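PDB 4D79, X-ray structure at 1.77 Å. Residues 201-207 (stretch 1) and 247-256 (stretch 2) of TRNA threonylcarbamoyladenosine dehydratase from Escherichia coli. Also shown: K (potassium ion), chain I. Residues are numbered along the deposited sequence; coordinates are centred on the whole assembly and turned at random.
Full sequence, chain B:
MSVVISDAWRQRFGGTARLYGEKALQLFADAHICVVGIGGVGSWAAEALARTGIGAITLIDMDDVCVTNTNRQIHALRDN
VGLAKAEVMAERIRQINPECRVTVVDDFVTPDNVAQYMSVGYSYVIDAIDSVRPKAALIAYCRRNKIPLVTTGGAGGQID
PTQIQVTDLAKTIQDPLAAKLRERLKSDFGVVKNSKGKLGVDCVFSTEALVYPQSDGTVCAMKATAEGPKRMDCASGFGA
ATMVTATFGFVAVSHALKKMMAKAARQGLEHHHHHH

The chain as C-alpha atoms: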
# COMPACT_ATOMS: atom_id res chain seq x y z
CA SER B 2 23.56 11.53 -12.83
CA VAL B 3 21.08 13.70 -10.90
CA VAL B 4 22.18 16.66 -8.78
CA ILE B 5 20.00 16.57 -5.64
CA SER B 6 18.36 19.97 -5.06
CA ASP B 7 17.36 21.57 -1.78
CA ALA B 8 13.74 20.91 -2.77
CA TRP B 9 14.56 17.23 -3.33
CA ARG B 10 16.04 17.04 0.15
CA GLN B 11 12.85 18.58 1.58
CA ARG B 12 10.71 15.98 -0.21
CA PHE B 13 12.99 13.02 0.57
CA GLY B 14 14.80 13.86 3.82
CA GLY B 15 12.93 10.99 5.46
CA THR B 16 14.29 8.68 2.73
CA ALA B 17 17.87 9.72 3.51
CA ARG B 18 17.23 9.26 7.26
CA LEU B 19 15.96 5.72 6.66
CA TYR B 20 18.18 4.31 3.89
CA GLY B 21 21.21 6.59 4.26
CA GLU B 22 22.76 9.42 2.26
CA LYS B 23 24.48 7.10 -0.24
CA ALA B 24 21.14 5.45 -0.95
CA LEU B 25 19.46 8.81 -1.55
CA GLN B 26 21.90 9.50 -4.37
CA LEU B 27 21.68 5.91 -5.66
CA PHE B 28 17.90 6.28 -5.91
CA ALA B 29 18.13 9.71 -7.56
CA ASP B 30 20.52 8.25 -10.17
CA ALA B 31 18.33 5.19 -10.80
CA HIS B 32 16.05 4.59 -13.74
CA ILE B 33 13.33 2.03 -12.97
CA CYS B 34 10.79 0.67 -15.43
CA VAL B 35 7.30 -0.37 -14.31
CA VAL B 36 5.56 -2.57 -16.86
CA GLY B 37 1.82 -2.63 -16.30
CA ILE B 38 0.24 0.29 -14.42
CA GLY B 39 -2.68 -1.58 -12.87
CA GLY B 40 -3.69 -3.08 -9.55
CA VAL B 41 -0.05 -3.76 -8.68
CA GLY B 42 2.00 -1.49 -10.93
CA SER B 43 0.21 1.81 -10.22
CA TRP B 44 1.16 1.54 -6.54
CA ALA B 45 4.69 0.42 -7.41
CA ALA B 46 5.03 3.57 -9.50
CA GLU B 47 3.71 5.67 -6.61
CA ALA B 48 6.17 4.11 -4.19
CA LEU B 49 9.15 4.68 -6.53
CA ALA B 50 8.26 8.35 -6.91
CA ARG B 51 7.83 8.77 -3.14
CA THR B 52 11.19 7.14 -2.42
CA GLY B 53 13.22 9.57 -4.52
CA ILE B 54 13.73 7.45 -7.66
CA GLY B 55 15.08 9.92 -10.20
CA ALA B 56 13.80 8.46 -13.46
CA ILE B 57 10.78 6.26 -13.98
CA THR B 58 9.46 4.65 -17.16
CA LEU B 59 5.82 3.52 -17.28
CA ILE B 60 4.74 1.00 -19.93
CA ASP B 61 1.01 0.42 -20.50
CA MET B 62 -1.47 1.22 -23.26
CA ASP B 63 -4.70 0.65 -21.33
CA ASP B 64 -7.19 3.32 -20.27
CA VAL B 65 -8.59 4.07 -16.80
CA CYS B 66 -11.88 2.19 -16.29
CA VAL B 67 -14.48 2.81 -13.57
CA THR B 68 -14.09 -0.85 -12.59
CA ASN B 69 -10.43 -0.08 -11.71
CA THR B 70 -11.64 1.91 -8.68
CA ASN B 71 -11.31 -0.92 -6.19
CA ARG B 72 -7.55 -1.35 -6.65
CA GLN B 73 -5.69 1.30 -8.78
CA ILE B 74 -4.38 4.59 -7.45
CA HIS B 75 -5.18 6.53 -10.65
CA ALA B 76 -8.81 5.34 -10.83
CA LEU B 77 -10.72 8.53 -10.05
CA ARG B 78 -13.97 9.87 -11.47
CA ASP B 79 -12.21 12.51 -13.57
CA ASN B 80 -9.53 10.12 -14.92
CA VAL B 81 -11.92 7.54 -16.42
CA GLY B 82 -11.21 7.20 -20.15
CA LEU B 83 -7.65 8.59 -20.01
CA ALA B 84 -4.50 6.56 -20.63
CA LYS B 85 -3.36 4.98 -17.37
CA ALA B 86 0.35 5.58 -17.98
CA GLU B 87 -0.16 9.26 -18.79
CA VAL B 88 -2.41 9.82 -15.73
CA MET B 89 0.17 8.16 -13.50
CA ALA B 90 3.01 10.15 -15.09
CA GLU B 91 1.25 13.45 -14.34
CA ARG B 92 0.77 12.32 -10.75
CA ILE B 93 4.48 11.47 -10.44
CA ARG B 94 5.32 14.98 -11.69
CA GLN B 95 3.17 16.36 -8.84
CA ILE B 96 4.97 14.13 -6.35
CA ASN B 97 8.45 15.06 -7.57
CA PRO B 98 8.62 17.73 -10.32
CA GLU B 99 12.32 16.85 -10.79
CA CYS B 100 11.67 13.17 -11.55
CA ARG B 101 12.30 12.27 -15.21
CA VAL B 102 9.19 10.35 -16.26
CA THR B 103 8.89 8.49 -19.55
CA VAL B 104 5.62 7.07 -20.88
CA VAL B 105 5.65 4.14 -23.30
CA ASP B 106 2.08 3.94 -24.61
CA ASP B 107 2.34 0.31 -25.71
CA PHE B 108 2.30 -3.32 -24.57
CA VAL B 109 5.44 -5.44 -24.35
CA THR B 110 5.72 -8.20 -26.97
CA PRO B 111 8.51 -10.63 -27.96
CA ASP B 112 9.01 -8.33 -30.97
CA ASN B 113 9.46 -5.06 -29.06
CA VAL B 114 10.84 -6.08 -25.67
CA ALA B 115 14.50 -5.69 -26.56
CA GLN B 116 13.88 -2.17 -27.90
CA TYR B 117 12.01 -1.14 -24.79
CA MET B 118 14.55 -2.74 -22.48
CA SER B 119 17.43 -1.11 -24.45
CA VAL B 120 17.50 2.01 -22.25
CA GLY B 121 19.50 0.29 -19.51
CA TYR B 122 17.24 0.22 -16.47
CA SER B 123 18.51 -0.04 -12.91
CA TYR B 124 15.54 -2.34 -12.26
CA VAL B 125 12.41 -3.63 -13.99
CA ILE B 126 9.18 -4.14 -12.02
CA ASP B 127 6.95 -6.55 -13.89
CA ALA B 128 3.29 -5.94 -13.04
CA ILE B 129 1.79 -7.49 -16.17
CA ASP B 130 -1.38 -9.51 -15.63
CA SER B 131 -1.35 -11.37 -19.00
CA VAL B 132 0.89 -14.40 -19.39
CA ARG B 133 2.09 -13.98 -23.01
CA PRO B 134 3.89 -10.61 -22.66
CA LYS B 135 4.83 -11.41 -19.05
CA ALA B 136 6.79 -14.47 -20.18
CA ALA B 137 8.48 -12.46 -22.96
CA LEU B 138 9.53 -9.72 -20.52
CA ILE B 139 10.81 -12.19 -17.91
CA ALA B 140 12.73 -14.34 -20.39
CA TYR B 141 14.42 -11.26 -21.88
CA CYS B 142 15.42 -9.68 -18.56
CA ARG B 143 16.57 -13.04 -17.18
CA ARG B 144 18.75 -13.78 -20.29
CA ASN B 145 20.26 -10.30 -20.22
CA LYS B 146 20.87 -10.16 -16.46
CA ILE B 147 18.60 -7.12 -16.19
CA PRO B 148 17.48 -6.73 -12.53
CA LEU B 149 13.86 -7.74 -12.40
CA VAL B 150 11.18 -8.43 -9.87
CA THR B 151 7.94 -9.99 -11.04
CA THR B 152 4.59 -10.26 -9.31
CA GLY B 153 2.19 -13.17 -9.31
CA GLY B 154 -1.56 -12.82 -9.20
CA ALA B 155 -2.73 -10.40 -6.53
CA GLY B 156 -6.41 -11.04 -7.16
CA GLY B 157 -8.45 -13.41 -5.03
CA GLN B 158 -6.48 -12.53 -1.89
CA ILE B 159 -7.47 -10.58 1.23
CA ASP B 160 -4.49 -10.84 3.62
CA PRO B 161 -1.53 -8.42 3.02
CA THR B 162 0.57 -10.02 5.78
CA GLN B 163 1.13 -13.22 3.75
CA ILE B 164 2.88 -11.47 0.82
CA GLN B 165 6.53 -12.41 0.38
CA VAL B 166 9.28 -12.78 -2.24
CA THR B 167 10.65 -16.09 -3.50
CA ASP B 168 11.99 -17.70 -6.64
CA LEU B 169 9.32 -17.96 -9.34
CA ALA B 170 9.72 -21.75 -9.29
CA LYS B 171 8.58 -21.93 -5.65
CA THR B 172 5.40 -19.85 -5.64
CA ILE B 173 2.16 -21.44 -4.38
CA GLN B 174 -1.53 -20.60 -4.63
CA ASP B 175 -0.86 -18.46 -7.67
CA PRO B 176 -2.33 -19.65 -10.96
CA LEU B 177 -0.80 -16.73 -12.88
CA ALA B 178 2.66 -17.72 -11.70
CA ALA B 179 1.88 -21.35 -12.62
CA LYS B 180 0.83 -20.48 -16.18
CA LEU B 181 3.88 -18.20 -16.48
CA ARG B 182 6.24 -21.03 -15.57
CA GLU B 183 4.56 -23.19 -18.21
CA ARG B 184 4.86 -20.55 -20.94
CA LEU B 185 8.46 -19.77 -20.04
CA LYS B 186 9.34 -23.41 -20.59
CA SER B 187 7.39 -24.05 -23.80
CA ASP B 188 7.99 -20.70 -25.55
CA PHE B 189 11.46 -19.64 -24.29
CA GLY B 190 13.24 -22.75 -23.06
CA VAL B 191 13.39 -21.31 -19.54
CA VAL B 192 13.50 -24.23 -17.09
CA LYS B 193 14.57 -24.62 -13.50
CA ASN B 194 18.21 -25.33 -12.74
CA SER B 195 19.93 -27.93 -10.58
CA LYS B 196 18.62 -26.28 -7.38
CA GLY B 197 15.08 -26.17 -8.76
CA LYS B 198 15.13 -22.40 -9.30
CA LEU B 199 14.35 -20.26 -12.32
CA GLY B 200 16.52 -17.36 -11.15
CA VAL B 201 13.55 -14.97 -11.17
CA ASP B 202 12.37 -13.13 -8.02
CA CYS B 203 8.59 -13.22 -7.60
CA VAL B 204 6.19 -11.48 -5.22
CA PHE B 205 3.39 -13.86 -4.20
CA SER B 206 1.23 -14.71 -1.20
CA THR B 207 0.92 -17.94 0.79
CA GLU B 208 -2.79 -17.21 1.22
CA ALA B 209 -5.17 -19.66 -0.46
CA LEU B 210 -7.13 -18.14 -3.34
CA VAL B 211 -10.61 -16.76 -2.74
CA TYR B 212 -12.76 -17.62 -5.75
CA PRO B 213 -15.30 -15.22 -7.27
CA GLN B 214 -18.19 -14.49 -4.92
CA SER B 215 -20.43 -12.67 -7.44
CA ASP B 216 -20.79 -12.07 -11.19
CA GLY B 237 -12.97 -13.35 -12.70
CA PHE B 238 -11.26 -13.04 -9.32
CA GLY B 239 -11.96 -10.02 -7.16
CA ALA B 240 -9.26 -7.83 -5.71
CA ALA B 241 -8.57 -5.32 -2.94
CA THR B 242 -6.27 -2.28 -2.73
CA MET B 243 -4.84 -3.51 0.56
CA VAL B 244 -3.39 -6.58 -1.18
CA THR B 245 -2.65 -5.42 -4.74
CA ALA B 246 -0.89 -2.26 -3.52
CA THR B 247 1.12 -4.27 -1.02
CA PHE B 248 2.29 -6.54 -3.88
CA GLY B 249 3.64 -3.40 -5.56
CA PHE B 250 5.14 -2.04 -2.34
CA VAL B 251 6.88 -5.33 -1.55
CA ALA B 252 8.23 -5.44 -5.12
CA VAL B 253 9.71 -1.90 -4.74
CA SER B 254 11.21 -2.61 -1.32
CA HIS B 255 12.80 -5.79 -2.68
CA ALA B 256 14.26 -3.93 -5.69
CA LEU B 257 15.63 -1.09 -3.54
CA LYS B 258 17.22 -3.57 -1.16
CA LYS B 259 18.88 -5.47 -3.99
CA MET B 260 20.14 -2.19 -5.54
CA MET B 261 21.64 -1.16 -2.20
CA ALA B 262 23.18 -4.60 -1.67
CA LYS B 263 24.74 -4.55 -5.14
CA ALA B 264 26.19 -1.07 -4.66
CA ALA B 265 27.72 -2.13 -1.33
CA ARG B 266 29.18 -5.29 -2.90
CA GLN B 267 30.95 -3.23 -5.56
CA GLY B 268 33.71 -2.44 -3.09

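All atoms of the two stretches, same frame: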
# COMPACT_ATOMS: atom_id res chain seq x y z
N VAL B 201 14.44 -16.12 -11.00
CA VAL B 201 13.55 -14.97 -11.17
C VAL B 201 12.86 -14.72 -9.82
O VAL B 201 12.21 -15.61 -9.27
CB VAL B 201 12.50 -15.21 -12.27
CG1 VAL B 201 11.58 -14.01 -12.39
CG2 VAL B 201 13.14 -15.51 -13.65
N ASP B 202 12.94 -13.49 -9.32
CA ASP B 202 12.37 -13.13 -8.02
C ASP B 202 10.91 -12.78 -8.23
O ASP B 202 10.58 -11.98 -9.10
CB ASP B 202 13.04 -11.93 -7.34
CG ASP B 202 14.49 -12.16 -6.97
OD1 ASP B 202 14.92 -13.33 -6.90
OD2 ASP B 202 15.21 -11.15 -6.71
N CYS B 203 10.03 -13.34 -7.39
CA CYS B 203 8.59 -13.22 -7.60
C CYS B 203 7.87 -12.87 -6.30
O CYS B 203 8.02 -13.57 -5.29
CB CYS B 203 8.02 -14.52 -8.16
SG CYS B 203 6.28 -14.32 -8.65
N VAL B 204 7.06 -11.81 -6.34
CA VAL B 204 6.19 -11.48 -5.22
C VAL B 204 4.92 -12.32 -5.32
O VAL B 204 4.26 -12.36 -6.37
CB VAL B 204 5.83 -9.98 -5.23
CG1 VAL B 204 4.94 -9.65 -3.99
CG2 VAL B 204 7.10 -9.09 -5.27
N PHE B 205 4.58 -13.01 -4.25
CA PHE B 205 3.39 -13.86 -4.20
C PHE B 205 2.89 -13.86 -2.76
O PHE B 205 3.47 -13.23 -1.89
CB PHE B 205 3.71 -15.29 -4.66
CG PHE B 205 4.35 -16.11 -3.60
CD1 PHE B 205 5.63 -15.82 -3.18
CD2 PHE B 205 3.67 -17.14 -2.99
CE1 PHE B 205 6.23 -16.54 -2.14
CE2 PHE B 205 4.27 -17.87 -1.96
CZ PHE B 205 5.54 -17.57 -1.53
N SER B 206 1.77 -14.56 -2.53
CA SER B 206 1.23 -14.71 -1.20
C SER B 206 0.94 -16.18 -0.88
O SER B 206 0.50 -16.93 -1.75
CB SER B 206 -0.00 -13.86 -1.05
OG SER B 206 -0.64 -14.18 0.17
N THR B 207 1.23 -16.58 0.36
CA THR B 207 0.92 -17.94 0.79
C THR B 207 -0.56 -18.15 1.03
O THR B 207 -0.96 -19.29 1.27
CB THR B 207 1.65 -18.30 2.08
OG1 THR B 207 1.44 -17.28 3.07
CG2 THR B 207 3.16 -18.44 1.81
N THR B 247 0.01 -3.72 -1.79
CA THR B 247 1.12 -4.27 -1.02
C THR B 247 2.01 -5.15 -1.89
O THR B 247 3.22 -5.20 -1.64
CB THR B 247 0.60 -5.00 0.21
OG1 THR B 247 -0.10 -4.07 1.03
CG2 THR B 247 1.74 -5.55 1.05
N PHE B 248 1.45 -5.87 -2.89
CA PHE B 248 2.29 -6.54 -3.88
C PHE B 248 3.28 -5.54 -4.51
O PHE B 248 4.48 -5.79 -4.57
CB PHE B 248 1.43 -7.19 -4.95
CG PHE B 248 1.06 -8.62 -4.70
CD1 PHE B 248 0.15 -8.99 -3.70
CD2 PHE B 248 1.55 -9.63 -5.53
CE1 PHE B 248 -0.23 -10.32 -3.50
CE2 PHE B 248 1.16 -10.98 -5.34
CZ PHE B 248 0.27 -11.31 -4.30
N GLY B 249 2.78 -4.39 -4.94
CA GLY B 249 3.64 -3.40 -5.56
C GLY B 249 4.64 -2.82 -4.59
O GLY B 249 5.79 -2.57 -4.97
N PHE B 250 4.23 -2.59 -3.33
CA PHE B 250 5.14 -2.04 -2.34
C PHE B 250 6.23 -3.04 -1.97
O PHE B 250 7.41 -2.66 -1.81
CB PHE B 250 4.40 -1.59 -1.07
CG PHE B 250 3.49 -0.43 -1.28
CD1 PHE B 250 3.60 0.38 -2.39
CD2 PHE B 250 2.50 -0.15 -0.34
CE1 PHE B 250 2.76 1.44 -2.57
CE2 PHE B 250 1.65 0.93 -0.52
CZ PHE B 250 1.78 1.71 -1.60
N VAL B 251 5.87 -4.33 -1.85
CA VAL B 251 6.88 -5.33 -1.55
C VAL B 251 7.85 -5.47 -2.73
O VAL B 251 9.07 -5.62 -2.54
CB VAL B 251 6.22 -6.67 -1.21
CG1 VAL B 251 7.23 -7.81 -1.24
CG2 VAL B 251 5.53 -6.59 0.15
N ALA B 252 7.34 -5.41 -3.96
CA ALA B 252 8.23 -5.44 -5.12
C ALA B 252 9.25 -4.28 -5.09
O ALA B 252 10.43 -4.49 -5.36
CB ALA B 252 7.42 -5.40 -6.41
N VAL B 253 8.80 -3.06 -4.79
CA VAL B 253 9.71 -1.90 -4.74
C VAL B 253 10.74 -2.06 -3.64
O VAL B 253 11.95 -1.90 -3.86
CB VAL B 253 8.90 -0.60 -4.61
CG1 VAL B 253 9.74 0.59 -4.32
CG2 VAL B 253 8.14 -0.37 -5.91
N SER B 254 10.29 -2.44 -2.44
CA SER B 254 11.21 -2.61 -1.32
C SER B 254 12.26 -3.67 -1.63
O SER B 254 13.44 -3.50 -1.27
CB SER B 254 10.47 -2.99 -0.06
OG SER B 254 9.77 -1.88 0.52
N HIS B 255 11.85 -4.75 -2.29
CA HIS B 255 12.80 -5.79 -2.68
C HIS B 255 13.83 -5.22 -3.67
O HIS B 255 15.04 -5.43 -3.52
CB HIS B 255 12.04 -6.96 -3.29
CG HIS B 255 12.93 -8.10 -3.71
ND1 HIS B 255 13.40 -9.04 -2.82
CD2 HIS B 255 13.45 -8.42 -4.92
CE1 HIS B 255 14.14 -9.92 -3.47
NE2 HIS B 255 14.20 -9.56 -4.74
N ALA B 256 13.36 -4.49 -4.69
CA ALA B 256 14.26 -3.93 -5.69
C ALA B 256 15.24 -2.95 -5.05
O ALA B 256 16.45 -2.99 -5.33
CB ALA B 256 13.44 -3.23 -6.79
K K I . -1.58 -17.01 -2.99
O HOH W 1 -0.02 -15.25 -4.84

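Val204 is the hub of this contact. It sits mid-strand with its CA-to-CB bond toward the helix, and its CA lies 6.4 Å from the CA of Ala252, close enough for one branched side chain to fill the gap. With chi1 in the t rotamer, Val204 CG1 packs against Phe248 CD2 at 3.7 Å and Val204 CG2 rests 3.9 Å from Ala252 CB, while both methyls lie against Val251 CG1, Val204 CG1 at 4.0 Å and Val204 CG2 at 4.2 Å. Ala252 CA lies 3.8 Å from Val204 CG2.

Phe248 works differently. Its CA-to-CB bond points sideways, but the ring end comes nearer, with chi1 at -93°, between wells. The ring extends along the strand backbone: Phe248 CE2 lies 3.5 Å from Val204 O and 3.8 Å from Phe205 CA, and Phe248 CZ lies 4.1 Å from Ser206 CB. Beyond it, Ser206 O binds the potassium ion at 2.4 Å, and Ser206 N donates to a water that also binds the ion.

The polar element stands at the other end. His255 NE2 donates a hydrogen bond to Asp202 OD2 at 2.7 Å, nearly straight at 165°, with the acceptor near the ring plane. Asp202 follows the strand's alternation: like Val204 it points toward the helix, whereas Cys203 between them points away.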